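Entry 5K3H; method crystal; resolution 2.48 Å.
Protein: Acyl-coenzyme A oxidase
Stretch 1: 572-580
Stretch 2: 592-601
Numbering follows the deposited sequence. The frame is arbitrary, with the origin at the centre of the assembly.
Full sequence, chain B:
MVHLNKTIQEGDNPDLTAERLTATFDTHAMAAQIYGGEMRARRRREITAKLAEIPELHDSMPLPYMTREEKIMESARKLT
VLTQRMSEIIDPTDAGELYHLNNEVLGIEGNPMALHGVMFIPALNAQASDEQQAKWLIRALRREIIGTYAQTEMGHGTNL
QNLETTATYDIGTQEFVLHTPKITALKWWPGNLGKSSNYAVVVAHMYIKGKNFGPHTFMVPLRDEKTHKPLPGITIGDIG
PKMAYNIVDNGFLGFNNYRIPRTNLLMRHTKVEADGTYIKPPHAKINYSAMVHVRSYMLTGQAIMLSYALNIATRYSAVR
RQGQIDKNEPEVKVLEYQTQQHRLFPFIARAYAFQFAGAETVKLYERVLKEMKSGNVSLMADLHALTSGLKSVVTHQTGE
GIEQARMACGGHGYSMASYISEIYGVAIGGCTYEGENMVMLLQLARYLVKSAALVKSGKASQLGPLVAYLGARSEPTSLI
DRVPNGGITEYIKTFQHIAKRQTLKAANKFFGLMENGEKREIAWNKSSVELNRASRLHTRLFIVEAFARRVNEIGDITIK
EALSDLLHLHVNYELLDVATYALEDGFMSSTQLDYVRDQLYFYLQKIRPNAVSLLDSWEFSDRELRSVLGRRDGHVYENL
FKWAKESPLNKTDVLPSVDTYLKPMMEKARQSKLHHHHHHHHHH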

ATOM      1  N   ASN B 572       9.378  16.981  15.827  1.00 18.58           N
ATOM      2  CA  ASN B 572       8.010  17.313  16.234  1.00 18.26           C
ATOM      3  C   ASN B 572       6.977  16.364  15.635  1.00 18.18           C
ATOM      4  O   ASN B 572       6.018  15.982  16.317  1.00 17.83           O
ATOM      5  CB  ASN B 572       7.674  18.757  15.876  1.00 17.83           C
ATOM      6  CG  ASN B 572       8.277  19.729  16.847  1.00 17.76           C
ATOM      7  OD1 ASN B 572       7.817  19.833  17.990  1.00 17.67           O
ATOM      8  ND2 ASN B 572       9.286  20.483  16.402  1.00 17.83           N
ATOM      9  N   TYR B 573       7.131  15.999  14.356  1.00 18.23           N
ATOM     10  CA  TYR B 573       6.216  15.033  13.755  1.00 18.53           C
ATOM     11  C   TYR B 573       6.322  13.674  14.437  1.00 19.23           C
ATOM     12  O   TYR B 573       5.310  13.052  14.780  1.00 19.28           O
ATOM     13  CB  TYR B 573       6.515  14.901  12.273  1.00 18.25           C
ATOM     14  CG  TYR B 573       5.539  14.024  11.546  1.00 17.54           C
ATOM     15  CD1 TYR B 573       4.351  14.552  11.045  1.00 17.22           C
ATOM     16  CD2 TYR B 573       5.778  12.671  11.378  1.00 17.25           C
ATOM     17  CE1 TYR B 573       3.445  13.761  10.373  1.00 17.28           C
ATOM     18  CE2 TYR B 573       4.870  11.875  10.707  1.00 17.01           C
ATOM     19  CZ  TYR B 573       3.714  12.433  10.206  1.00 16.92           C
ATOM     20  OH  TYR B 573       2.806  11.658   9.537  1.00 17.38           O
ATOM     21  N   GLU B 574       7.552  13.184  14.622  1.00 18.48           N
ATOM     22  CA  GLU B 574       7.737  11.879  15.237  1.00 19.33           C
ATOM     23  C   GLU B 574       7.282  11.885  16.691  1.00 18.76           C
ATOM     24  O   GLU B 574       6.724  10.894  17.172  1.00 19.66           O
ATOM     25  CB  GLU B 574       9.200  11.453  15.116  1.00 20.92           C
ATOM     26  CG  GLU B 574       9.708  11.332  13.670  1.00 22.30           C
ATOM     27  CD  GLU B 574       8.957  10.273  12.855  1.00 25.29           C
ATOM     28  OE1 GLU B 574       8.673   9.184  13.416  1.00 28.52           O
ATOM     29  OE2 GLU B 574       8.657  10.514  11.649  1.00 24.20           O
ATOM     30  N   LEU B 575       7.506  12.986  17.416  1.00 21.65           N
ATOM     31  CA  LEU B 575       7.041  13.037  18.804  1.00 21.34           C
ATOM     32  C   LEU B 575       5.519  13.066  18.885  1.00 22.16           C
ATOM     33  O   LEU B 575       4.927  12.371  19.720  1.00 20.92           O
ATOM     34  CB  LEU B 575       7.641  14.233  19.543  1.00 20.67           C
ATOM     35  CG  LEU B 575       7.239  14.405  21.026  1.00 20.59           C
ATOM     36  CD1 LEU B 575       7.501  13.127  21.880  1.00 19.76           C
ATOM     37  CD2 LEU B 575       7.927  15.658  21.637  1.00 20.39           C
ATOM     38  N   LEU B 576       4.858  13.860  18.038  1.00 19.59           N
ATOM     39  CA  LEU B 576       3.399  13.824  18.015  1.00 21.06           C
ATOM     40  C   LEU B 576       2.901  12.427  17.687  1.00 20.69           C
ATOM     41  O   LEU B 576       1.877  11.990  18.224  1.00 21.43           O
ATOM     42  CB  LEU B 576       2.858  14.848  17.019  1.00 23.38           C
ATOM     43  CG  LEU B 576       1.438  15.420  17.202  1.00 26.36           C
ATOM     44  CD1 LEU B 576       1.219  16.095  18.555  1.00 27.64           C
ATOM     45  CD2 LEU B 576       1.149  16.406  16.085  1.00 26.40           C
ATOM     46  N   ASP B 577       3.646  11.696  16.847  1.00 21.30           N
ATOM     47  CA  ASP B 577       3.248  10.354  16.438  1.00 20.88           C
ATOM     48  C   ASP B 577       3.222   9.370  17.592  1.00 19.70           C
ATOM     49  O   ASP B 577       2.393   8.454  17.589  1.00 19.21           O
ATOM     50  CB  ASP B 577       4.202   9.833  15.370  1.00 21.89           C
ATOM     51  CG  ASP B 577       3.681   8.584  14.681  1.00 23.24           C
ATOM     52  OD1 ASP B 577       2.451   8.507  14.498  1.00 23.16           O
ATOM     53  OD2 ASP B 577       4.490   7.680  14.341  1.00 26.41           O
ATOM     54  N   VAL B 578       4.120   9.518  18.569  1.00 20.39           N
ATOM     55  CA  VAL B 578       4.222   8.585  19.693  1.00 20.29           C
ATOM     56  C   VAL B 578       3.815   9.275  21.000  1.00 20.98           C
ATOM     57  O   VAL B 578       4.360   8.983  22.076  1.00 20.83           O
ATOM     58  CB  VAL B 578       5.642   7.997  19.773  1.00 20.38           C
ATOM     59  CG1 VAL B 578       5.976   7.286  18.474  1.00 20.08           C
ATOM     60  CG2 VAL B 578       6.680   9.079  20.079  1.00 20.49           C
ATOM     61  N   ALA B 579       2.855  10.211  20.894  1.00 23.13           N
ATOM     62  CA  ALA B 579       2.487  11.089  22.001  1.00 23.59           C
ATOM     63  C   ALA B 579       1.942  10.323  23.201  1.00 23.16           C
ATOM     64  O   ALA B 579       2.171  10.724  24.352  1.00 23.53           O
ATOM     65  CB  ALA B 579       1.469  12.122  21.517  1.00 24.50           C
ATOM     66  N   THR B 580       1.190   9.243  22.959  1.00 24.49           N
ATOM     67  CA  THR B 580       0.643   8.439  24.054  1.00 24.50           C
ATOM     68  C   THR B 580       1.714   8.030  25.063  1.00 25.40           C
ATOM     69  O   THR B 580       1.528   8.172  26.275  1.00 25.57           O
ATOM     70  CB  THR B 580      -0.065   7.209  23.484  1.00 24.84           C
ATOM     71  OG1 THR B 580      -1.268   7.630  22.827  1.00 24.03           O
ATOM     72  CG2 THR B 580      -0.415   6.201  24.582  1.00 24.56           C
TER
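Stretch 2 592-601: QLDYVRDQLY

Stretch 2 is helical throughout, with phi/psi values near -63/-40 and an unbroken series of i to i+4 backbone hydrogen bonds from Q592 O to V596 N through R597 O to Y601 N. It packs against helix 572-577 in a broadly antiparallel sense: the N-to-C directions differ by 140° (signed crossing angle -140°), and the axes approach to 9.1 Å. The backbones come closest at N572 and L600, whose CA atoms lie 5.6 Å apart, and the two stretches bury 500 Å² without a hydrogen bond between them.

L576 is the central knob, seated among L593, V596, R597 and L600. Its CA-to-CB bond points sideways, but chi1 t (-155°) and chi2 p bring the end of the side chain nearer to stretch 2. L576 CD1 lies 3.8 Å from L593 CD1 and 3.6 Å from R597 CG, L576 CD2 3.5 Å from L600 CD2 and 3.9 Å from R597 CG. L593 has almost the same rotamer, t and p, and also turns its end inward from a sideways start; its CD1 lies 3.7 Å from A579 CB, extending the contact beyond V578, where helical phi/psi is lost. L600, again t and p, places CD1 4.0 Å from Y573 CD1, at the edge of the tyrosine ring.

V596 points toward stretch 1 with chi1 t; its CG1 and CG2 lie 3.4 and 4.0 Å from N572 OD1, and CG2 lies 3.9 Å from L575 CD2. N572, chi1 m, directs its CB at stretch 2 and sets ND2 3.4 Å from Q599 CB; its amide is hydrogen-bonded elsewhere in the structure. Q599 starts toward stretch 1, but its m, m conformation leads the amide away. R597 points away at CB and extends through chi2 and chi3 t, so that NH1 forms a salt bridge with D594 OD1 at 2.6 Å.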

ATOM      1  N   GLN B 592       2.535  21.163  26.596  1.00 24.06           N
ATOM      2  CA  GLN B 592       3.719  20.835  25.812  1.00 24.18           C
ATOM      3  C   GLN B 592       3.357  20.141  24.511  1.00 24.60           C
ATOM      4  O   GLN B 592       4.032  20.337  23.501  1.00 25.50           O
ATOM      5  CB  GLN B 592       4.654  19.944  26.624  1.00 23.55           C
ATOM      6  CG  GLN B 592       5.435  20.671  27.686  1.00 23.23           C
ATOM      7  CD  GLN B 592       6.211  19.722  28.549  1.00 23.07           C
ATOM      8  OE1 GLN B 592       5.647  18.763  29.090  1.00 22.83           O
ATOM      9  NE2 GLN B 592       7.506  19.985  28.717  1.00 23.12           N
ATOM     10  N   LEU B 593       2.305  19.329  24.511  1.00 23.98           N
ATOM     11  CA  LEU B 593       1.887  18.693  23.272  1.00 24.40           C
ATOM     12  C   LEU B 593       1.300  19.711  22.315  1.00 24.13           C
ATOM     13  O   LEU B 593       1.450  19.572  21.101  1.00 24.59           O
ATOM     14  CB  LEU B 593       0.894  17.562  23.556  1.00 25.90           C
ATOM     15  CG  LEU B 593       0.772  16.475  22.482  1.00 28.50           C
ATOM     16  CD1 LEU B 593       2.111  15.744  22.230  1.00 29.38           C
ATOM     17  CD2 LEU B 593      -0.369  15.480  22.813  1.00 30.33           C
ATOM     18  N   ASP B 594       0.617  20.734  22.836  1.00 25.20           N
ATOM     19  CA  ASP B 594       0.153  21.825  21.984  1.00 25.71           C
ATOM     20  C   ASP B 594       1.319  22.618  21.405  1.00 24.48           C
ATOM     21  O   ASP B 594       1.243  23.101  20.274  1.00 25.37           O
ATOM     22  CB  ASP B 594      -0.773  22.740  22.782  1.00 27.53           C
ATOM     23  CG  ASP B 594      -2.139  22.109  23.041  1.00 28.82           C
ATOM     24  OD1 ASP B 594      -2.520  21.160  22.297  1.00 28.09           O
ATOM     25  OD2 ASP B 594      -2.831  22.578  23.984  1.00 33.77           O
ATOM     26  N   TYR B 595       2.396  22.790  22.172  1.00 23.92           N
ATOM     27  CA  TYR B 595       3.600  23.399  21.618  1.00 23.10           C
ATOM     28  C   TYR B 595       4.123  22.577  20.456  1.00 23.37           C
ATOM     29  O   TYR B 595       4.475  23.121  19.406  1.00 22.69           O
ATOM     30  CB  TYR B 595       4.668  23.542  22.708  1.00 23.16           C
ATOM     31  CG  TYR B 595       6.050  24.009  22.235  1.00 22.72           C
ATOM     32  CD1 TYR B 595       6.390  25.357  22.200  1.00 22.63           C
ATOM     33  CD2 TYR B 595       7.025  23.088  21.856  1.00 22.28           C
ATOM     34  CE1 TYR B 595       7.648  25.775  21.780  1.00 22.64           C
ATOM     35  CE2 TYR B 595       8.286  23.499  21.435  1.00 22.55           C
ATOM     36  CZ  TYR B 595       8.594  24.839  21.396  1.00 23.23           C
ATOM     37  OH  TYR B 595       9.861  25.223  20.974  1.00 24.21           O
ATOM     38  N   VAL B 596       4.131  21.251  20.613  1.00 21.64           N
ATOM     39  CA  VAL B 596       4.675  20.369  19.589  1.00 21.71           C
ATOM     40  C   VAL B 596       3.861  20.489  18.306  1.00 20.96           C
ATOM     41  O   VAL B 596       4.425  20.526  17.208  1.00 19.96           O
ATOM     42  CB  VAL B 596       4.720  18.917  20.113  1.00 21.89           C
ATOM     43  CG1 VAL B 596       5.118  17.957  19.005  1.00 21.80           C
ATOM     44  CG2 VAL B 596       5.698  18.803  21.275  1.00 23.19           C
ATOM     45  N   ARG B 597       2.530  20.581  18.430  1.00 20.29           N
ATOM     46  CA  ARG B 597       1.655  20.764  17.270  1.00 21.93           C
ATOM     47  C   ARG B 597       1.918  22.087  16.562  1.00 22.15           C
ATOM     48  O   ARG B 597       1.955  22.143  15.330  1.00 21.90           O
ATOM     49  CB  ARG B 597       0.190  20.694  17.692  1.00 22.71           C
ATOM     50  CG  ARG B 597      -0.242  19.367  18.211  1.00 23.48           C
ATOM     51  CD  ARG B 597      -1.681  19.411  18.686  1.00 24.33           C
ATOM     52  NE  ARG B 597      -2.136  18.093  19.117  1.00 25.55           N
ATOM     53  CZ  ARG B 597      -2.504  17.781  20.359  1.00 26.70           C
ATOM     54  NH1 ARG B 597      -2.487  18.706  21.319  1.00 28.98           N
ATOM     55  NH2 ARG B 597      -2.915  16.538  20.633  1.00 27.23           N
ATOM     56  N   ASP B 598       2.049  23.176  17.325  1.00 20.44           N
ATOM     57  CA  ASP B 598       2.345  24.479  16.723  1.00 22.06           C
ATOM     58  C   ASP B 598       3.696  24.478  16.022  1.00 20.96           C
ATOM     59  O   ASP B 598       3.836  25.048  14.942  1.00 21.59           O
ATOM     60  CB  ASP B 598       2.303  25.561  17.793  1.00 23.17           C
ATOM     61  CG  ASP B 598       0.931  25.705  18.399  1.00 25.33           C
ATOM     62  OD1 ASP B 598      -0.076  25.314  17.754  1.00 23.14           O
ATOM     63  OD2 ASP B 598       0.862  26.188  19.552  1.00 31.77           O
ATOM     64  N   GLN B 599       4.703  23.842  16.625  1.00 18.95           N
ATOM     65  CA  GLN B 599       5.996  23.696  15.967  1.00 20.02           C
ATOM     66  C   GLN B 599       5.858  22.888  14.685  1.00 18.24           C
ATOM     67  O   GLN B 599       6.532  23.171  13.683  1.00 16.78           O
ATOM     68  CB  GLN B 599       6.985  22.999  16.900  1.00 22.94           C
ATOM     69  CG  GLN B 599       7.227  23.750  18.170  1.00 26.95           C
ATOM     70  CD  GLN B 599       7.889  25.050  17.929  1.00 30.13           C
ATOM     71  OE1 GLN B 599       9.060  25.092  17.544  1.00 37.90           O
ATOM     72  NE2 GLN B 599       7.135  26.145  18.115  1.00 32.26           N
ATOM     73  N   LEU B 600       5.026  21.842  14.719  1.00 19.81           N
ATOM     74  CA  LEU B 600       4.806  21.034  13.531  1.00 20.08           C
ATOM     75  C   LEU B 600       4.246  21.889  12.402  1.00 18.90           C
ATOM     76  O   LEU B 600       4.786  21.897  11.284  1.00 19.36           O
ATOM     77  CB  LEU B 600       3.887  19.848  13.855  1.00 20.01           C
ATOM     78  CG  LEU B 600       3.293  19.073  12.673  1.00 21.43           C
ATOM     79  CD1 LEU B 600       4.370  18.488  11.787  1.00 21.90           C
ATOM     80  CD2 LEU B 600       2.401  17.951  13.191  1.00 21.56           C
ATOM     81  N   TYR B 601       3.157  22.617  12.676  1.00 21.13           N
ATOM     82  CA  TYR B 601       2.561  23.466  11.653  1.00 19.96           C
ATOM     83  C   TYR B 601       3.488  24.610  11.243  1.00 20.02           C
ATOM     84  O   TYR B 601       3.514  24.984  10.062  1.00 20.15           O
ATOM     85  CB  TYR B 601       1.210  23.967  12.152  1.00 19.41           C
ATOM     86  CG  TYR B 601       0.312  22.798  12.484  1.00 19.53           C
ATOM     87  CD1 TYR B 601       0.204  21.732  11.604  1.00 19.65           C
ATOM     88  CD2 TYR B 601      -0.418  22.751  13.663  1.00 19.17           C
ATOM     89  CE1 TYR B 601      -0.598  20.633  11.892  1.00 19.60           C
ATOM     90  CE2 TYR B 601      -1.225  21.657  13.965  1.00 19.17           C
ATOM     91  CZ  TYR B 601      -1.305  20.603  13.069  1.00 19.55           C
ATOM     92  OH  TYR B 601      -2.087  19.519  13.319  1.00 19.84           O
TER